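Local structure of salicylaldehyde dehydrogenase NahF (Pseudomonas putida, 4JZ6) at residues G269-L274 with N418-G423; Y422-G427 with K467-G472. The protein probably oxidises salicylaldehyde to salicylate with NAD+ as the acceptor, an aldehyde dehydrogenase step in naphthalene degradation. All coordinates share one frame; numbering follows the deposited sequence.

Contact 1: G269-L274 with N418-G423; sequences GGKSPL and NDSVYG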
loop_
_atom_site.group_PDB
_atom_site.type_symbol
_atom_site.label_atom_id
_atom_site.label_comp_id
_atom_site.label_asym_id
_atom_site.label_seq_id
_atom_site.Cartn_x
_atom_site.Cartn_y
_atom_site.Cartn_z
ATOM N N GLY A 269 5.444 -11.297 -10.286
ATOM C CA GLY A 269 5.302 -12.530 -11.038
ATOM C C GLY A 269 3.940 -13.193 -10.951
ATOM O O GLY A 269 3.106 -12.843 -10.104
ATOM N N GLY A 270 3.723 -14.163 -11.839
ATOM C CA GLY A 270 2.497 -14.935 -11.852
ATOM C C GLY A 270 2.732 -16.383 -12.233
ATOM O O GLY A 270 3.778 -16.734 -12.778
ATOM N N LYS A 271 1.757 -17.227 -11.919
ATOM C CA LYS A 271 1.734 -18.613 -12.365
ATOM C C LYS A 271 0.280 -18.859 -12.747
ATOM O O LYS A 271 -0.370 -19.780 -12.254
ATOM C CB LYS A 271 2.180 -19.547 -11.240
ATOM C CG LYS A 271 2.381 -20.999 -11.649
ATOM C CD LYS A 271 3.621 -21.186 -12.489
ATOM C CE LYS A 271 3.678 -22.577 -13.095
ATOM N NZ LYS A 271 4.948 -22.788 -13.824
ATOM N N SER A 272 -0.221 -17.996 -13.623
ATOM C CA SER A 272 -1.643 -17.916 -13.931
ATOM C C SER A 272 -2.230 -19.196 -14.525
ATOM O O SER A 272 -1.788 -19.664 -15.576
ATOM C CB SER A 272 -1.891 -16.729 -14.855
ATOM O OG SER A 272 -1.607 -15.523 -14.169
ATOM N N PRO A 273 -3.239 -19.763 -13.842
ATOM C CA PRO A 273 -3.813 -21.056 -14.222
ATOM C C PRO A 273 -5.082 -20.928 -15.060
ATOM O O PRO A 273 -5.845 -19.972 -14.903
ATOM C CB PRO A 273 -4.170 -21.667 -12.867
ATOM C CG PRO A 273 -4.577 -20.469 -12.039
ATOM C CD PRO A 273 -3.787 -19.280 -12.560
ATOM N N LEU A 274 -5.298 -21.892 -15.947
ATOM C CA LEU A 274 -6.598 -22.055 -16.574
ATOM C C LEU A 274 -7.255 -23.289 -15.966
ATOM O O LEU A 274 -6.767 -24.414 -16.131
ATOM C CB LEU A 274 -6.467 -22.202 -18.090
ATOM C CG LEU A 274 -7.747 -21.990 -18.906
ATOM C CD1 LEU A 274 -8.161 -20.531 -18.846
ATOM C CD2 LEU A 274 -7.586 -22.437 -20.345
ATOM N N ASN A 418 -5.269 -22.346 -5.499
ATOM C CA ASN A 418 -4.940 -21.549 -4.325
ATOM C C ASN A 418 -3.599 -21.888 -3.674
ATOM O O ASN A 418 -3.124 -21.151 -2.805
ATOM C CB ASN A 418 -6.066 -21.629 -3.294
ATOM C CG ASN A 418 -7.157 -20.606 -3.545
ATOM O OD1 ASN A 418 -6.960 -19.645 -4.286
ATOM N ND2 ASN A 418 -8.309 -20.801 -2.918
ATOM N N ASP A 419 -2.981 -22.992 -4.085
ATOM C CA ASP A 419 -1.707 -23.372 -3.478
ATOM C C ASP A 419 -0.495 -22.721 -4.164
ATOM O O ASP A 419 0.645 -22.894 -3.734
ATOM C CB ASP A 419 -1.577 -24.897 -3.355
ATOM C CG ASP A 419 -0.734 -25.524 -4.461
ATOM O OD1 ASP A 419 -0.016 -26.506 -4.158
ATOM O OD2 ASP A 419 -0.792 -25.061 -5.626
ATOM N N SER A 420 -0.748 -21.976 -5.234
ATOM C CA SER A 420 0.305 -21.196 -5.868
ATOM C C SER A 420 0.769 -20.087 -4.938
ATOM O O SER A 420 -0.002 -19.566 -4.134
ATOM C CB SER A 420 -0.186 -20.580 -7.178
ATOM O OG SER A 420 0.814 -19.760 -7.759
ATOM N N VAL A 421 2.035 -19.721 -5.065
ATOM C CA VAL A 421 2.593 -18.625 -4.291
ATOM C C VAL A 421 2.235 -17.293 -4.951
ATOM O O VAL A 421 2.426 -16.225 -4.367
ATOM C CB VAL A 421 4.130 -18.778 -4.150
ATOM C CG1 VAL A 421 4.856 -18.179 -5.353
ATOM C CG2 VAL A 421 4.602 -18.165 -2.854
ATOM N N TYR A 422 1.707 -17.369 -6.172
ATOM C CA TYR A 422 1.278 -16.185 -6.918
ATOM C C TYR A 422 -0.242 -16.108 -6.996
ATOM O O TYR A 422 -0.948 -17.045 -6.613
ATOM C CB TYR A 422 1.825 -16.215 -8.346
ATOM C CG TYR A 422 3.325 -16.301 -8.456
ATOM C CD1 TYR A 422 4.119 -15.186 -8.222
ATOM C CD2 TYR A 422 3.949 -17.489 -8.819
ATOM C CE1 TYR A 422 5.499 -15.254 -8.336
ATOM C CE2 TYR A 422 5.329 -17.567 -8.934
ATOM C CZ TYR A 422 6.098 -16.446 -8.693
ATOM O OH TYR A 422 7.470 -16.511 -8.807
ATOM N N GLY A 423 -0.737 -14.994 -7.525
ATOM C CA GLY A 423 -2.163 -14.785 -7.684
ATOM C C GLY A 423 -2.464 -13.605 -8.587
ATOM O O GLY A 423 -3.110 -12.649 -8.167
HETATM O O HOH W 1 -0.590 -17.929 -9.540
#
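In the Glu-Leu-Gly-Gly-Lys signature of aldehyde dehydrogenases, just past the predicted active-site Glu267, the backbone of Gly269 and Gly270 runs against the ring of Tyr422. Gly270 N sits over one face of that ring, toward its rim, and Gly270 CA makes an off-centre CH-pi contact 4.2 Å from the ring centroid. Val421 CG1 lies over the opposite face, 3.6 Å above the plane and also toward the rim, so the ring has a neighbour on each side. Gly269 O comes obliquely to within 3.2 Å of Tyr422 CD1; a CB on Gly269 would run into CE1 of the same ring. This stretch carries the chain from strand 264-267 of the coenzyme-binding domain's sheet to strand 273-276 of the catalytic domain's sheet.

Lys271 CB meets Tyr422 CD2 at 3.6 Å. With its CG anti to the backbone N (chi1 -172°), the rest of the lysine leads away from Tyr422 to a salt bridge with Glu305 and to the carbonyls of Glu395 and Ile392. Ser420 OG accepts from Tyr422 N at 3.0 Å, an ST turn that ties the Ser420 side chain to the backbone N of the residue carrying the ring; it also accepts from a water and is bonded to Asp394. An alanine at Tyr422 would probably open a gap beside the Gly269-Gly270 backbone and leave Lys271 CB without its aromatic neighbour.

Contact 2: Y422-G427 with K467-G472; sequences YGLSSG and KNTGYG. With EDO (1,2-ethanediol), chain K; SO4 (sulfate ion), chain D.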
loop_
_atom_site.group_PDB
_atom_site.type_symbol
_atom_site.label_atom_id
_atom_site.label_comp_id
_atom_site.label_asym_id
_atom_site.label_seq_id
_atom_site.Cartn_x
_atom_site.Cartn_y
_atom_site.Cartn_z
ATOM N N TYR A 422 1.707 -17.369 -6.172
ATOM C CA TYR A 422 1.278 -16.185 -6.918
ATOM C C TYR A 422 -0.242 -16.108 -6.996
ATOM O O TYR A 422 -0.948 -17.045 -6.613
ATOM C CB TYR A 422 1.825 -16.215 -8.346
ATOM C CG TYR A 422 3.325 -16.301 -8.456
ATOM C CD1 TYR A 422 4.119 -15.186 -8.222
ATOM C CD2 TYR A 422 3.949 -17.489 -8.819
ATOM C CE1 TYR A 422 5.499 -15.254 -8.336
ATOM C CE2 TYR A 422 5.329 -17.567 -8.934
ATOM C CZ TYR A 422 6.098 -16.446 -8.693
ATOM O OH TYR A 422 7.470 -16.511 -8.807
ATOM N N GLY A 423 -0.737 -14.994 -7.525
ATOM C CA GLY A 423 -2.163 -14.785 -7.684
ATOM C C GLY A 423 -2.464 -13.605 -8.587
ATOM O O GLY A 423 -3.110 -12.649 -8.167
ATOM N N LEU A 424 -2.003 -13.675 -9.832
ATOM C CA LEU A 424 -2.199 -12.583 -10.784
ATOM C C LEU A 424 -3.502 -12.735 -11.562
ATOM O O LEU A 424 -4.492 -12.054 -11.285
ATOM C CB LEU A 424 -1.012 -12.481 -11.755
ATOM C CG LEU A 424 -1.098 -11.399 -12.840
ATOM C CD1 LEU A 424 -1.461 -10.040 -12.243
ATOM C CD2 LEU A 424 0.201 -11.300 -13.637
ATOM N N SER A 425 -3.492 -13.625 -12.548
ATOM C CA SER A 425 -4.655 -13.819 -13.395
ATOM C C SER A 425 -5.057 -15.289 -13.408
ATOM O O SER A 425 -4.275 -16.154 -13.013
ATOM C CB SER A 425 -4.363 -13.334 -14.810
ATOM O OG SER A 425 -5.560 -13.199 -15.550
ATOM N N SER A 426 -6.278 -15.566 -13.853
ATOM C CA SER A 426 -6.775 -16.935 -13.901
ATOM C C SER A 426 -8.017 -17.030 -14.776
ATOM O O SER A 426 -8.716 -16.037 -15.001
ATOM C CB SER A 426 -7.097 -17.440 -12.494
ATOM O OG SER A 426 -8.187 -16.715 -11.946
ATOM N N GLY A 427 -8.281 -18.235 -15.270
ATOM C CA GLY A 427 -9.477 -18.491 -16.052
ATOM C C GLY A 427 -10.154 -19.751 -15.566
ATOM O O GLY A 427 -9.477 -20.698 -15.162
ATOM N N LYS A 467 -0.637 -11.937 -2.978
ATOM C CA LYS A 467 0.531 -12.736 -2.601
ATOM C C LYS A 467 1.816 -12.254 -3.267
ATOM O O LYS A 467 2.076 -11.058 -3.327
ATOM C CB LYS A 467 0.312 -14.210 -2.930
ATOM C CG LYS A 467 -0.949 -14.806 -2.346
ATOM C CD LYS A 467 -1.030 -16.274 -2.715
ATOM C CE LYS A 467 -2.458 -16.772 -2.727
ATOM N NZ LYS A 467 -2.527 -18.161 -3.257
ATOM N N ASN A 468 2.608 -13.194 -3.774
ATOM C CA ASN A 468 3.896 -12.863 -4.378
ATOM C C ASN A 468 3.792 -12.038 -5.658
ATOM O O ASN A 468 4.806 -11.578 -6.182
ATOM C CB ASN A 468 4.729 -14.121 -4.633
ATOM C CG ASN A 468 5.432 -14.620 -3.386
ATOM O OD1 ASN A 468 4.984 -14.383 -2.261
ATOM N ND2 ASN A 468 6.550 -15.313 -3.581
ATOM N N THR A 469 2.572 -11.856 -6.160
ATOM C CA THR A 469 2.345 -10.998 -7.322
ATOM C C THR A 469 2.472 -9.514 -6.925
ATOM O O THR A 469 2.604 -8.632 -7.770
ATOM C CB THR A 469 0.982 -11.307 -7.998
ATOM O OG1 THR A 469 0.875 -12.719 -8.222
ATOM C CG2 THR A 469 0.856 -10.590 -9.334
ATOM N N GLY A 470 2.468 -9.254 -5.625
ATOM C CA GLY A 470 2.664 -7.909 -5.118
ATOM C C GLY A 470 1.423 -7.315 -4.477
ATOM O O GLY A 470 0.605 -8.019 -3.884
ATOM N N TYR A 471 1.290 -6.001 -4.600
ATOM C CA TYR A 471 0.127 -5.292 -4.095
ATOM C C TYR A 471 0.017 -3.949 -4.797
ATOM O O TYR A 471 0.953 -3.506 -5.464
ATOM C CB TYR A 471 0.221 -5.104 -2.583
ATOM C CG TYR A 471 1.596 -4.726 -2.088
ATOM C CD1 TYR A 471 2.111 -3.453 -2.312
ATOM C CD2 TYR A 471 2.377 -5.640 -1.377
ATOM C CE1 TYR A 471 3.366 -3.096 -1.851
ATOM C CE2 TYR A 471 3.640 -5.292 -0.911
ATOM C CZ TYR A 471 4.127 -4.018 -1.153
ATOM O OH TYR A 471 5.375 -3.652 -0.700
ATOM N N GLY A 472 -1.122 -3.292 -4.645
ATOM C CA GLY A 472 -1.364 -2.073 -5.390
ATOM C C GLY A 472 -2.032 -2.408 -6.704
ATOM O O GLY A 472 -2.290 -3.578 -6.989
HETATM C C1 EDO K . -4.845 -3.883 -3.835
HETATM O O1 EDO K . -3.615 -4.210 -3.166
HETATM C C2 EDO K . -5.009 -2.367 -3.929
HETATM O O2 EDO K . -6.358 -2.018 -4.271
HETATM S S SO4 D . -2.632 -9.709 -0.410
HETATM O O1 SO4 D . -1.632 -8.692 -0.731
HETATM O O2 SO4 D . -3.712 -9.619 -1.386
HETATM O O3 SO4 D . -2.023 -11.040 -0.459
HETATM O O4 SO4 D . -3.157 -9.462 0.931
HETATM O O HOH W 2 -3.133 -17.641 -5.738
HETATM O O HOH W 3 8.163 -16.418 -5.867
#
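Thr469 and Tyr422 bury the most surface here, with Asn468 next. Thr469 points its hydroxyl into the turn leading to strand 425-429, where Gly423 N donates to Thr469 OG1 at 2.9 Å along a nearly straight line (170°). The same oxygen lies at the edge of the Tyr422 ring, near its plane, and 3.6 Å from Tyr422 CB. Since OG1 is anti to the carbonyl carbon (chi1 -50°), the methyl falls anti to the backbone N and turns to Leu424: Thr469 CG2 is 3.6 Å from Leu424 CB, the two side chains crossing at about a right angle.

Asn468 approaches the ring from another direction. Its CB packs obliquely on Tyr422 CD1 at 3.8 Å, while its amide plane stands 82° to the phenol. A water takes the hydrogen of Asn468 ND2 at 3.0 Å and is also bonded to Tyr422 OH, so the two polar ends are linked although their flat groups do not stack. Lys467 stretches alongside toward Tyr422 O, its ammonium held by a salt bridge to Glu444 and by Ser420 O. Its backbone N donates to a sulfate, probably from the crystallisation liquor, that is also bonded to Arg239 and Arg240 of the second subunit.

Leu424 itself touches Tyr463 of the salicylaldehyde pocket. With OG1 accepting from Gly423 and also bonded to Gly269 O, rotation of the Thr469 side chain is probably restrained, which would hold its methyl against Leu424, a neighbour of that pocket residue.

How the contacts relate
From the N terminus, residues 269-274 come first, and contact 1 closes a loop of 143 residues when the chain returns at 418-423. Contact 2 starts on that same turn, sharing Tyr422 and Gly423, and closes a shorter loop of 39 residues at 467-472. The loops follow one another rather than nest. Contacts 1 and 2 also touch directly: Pro273 O probably bonds Gly427 N, joining the parallel neighbours 273-276 and 425-429 in the seven-stranded sheet. Because strand 470-471 pairs antiparallel with 264-267 in the other large sheet, the two contacts tie these sheets together where the chain passes between them.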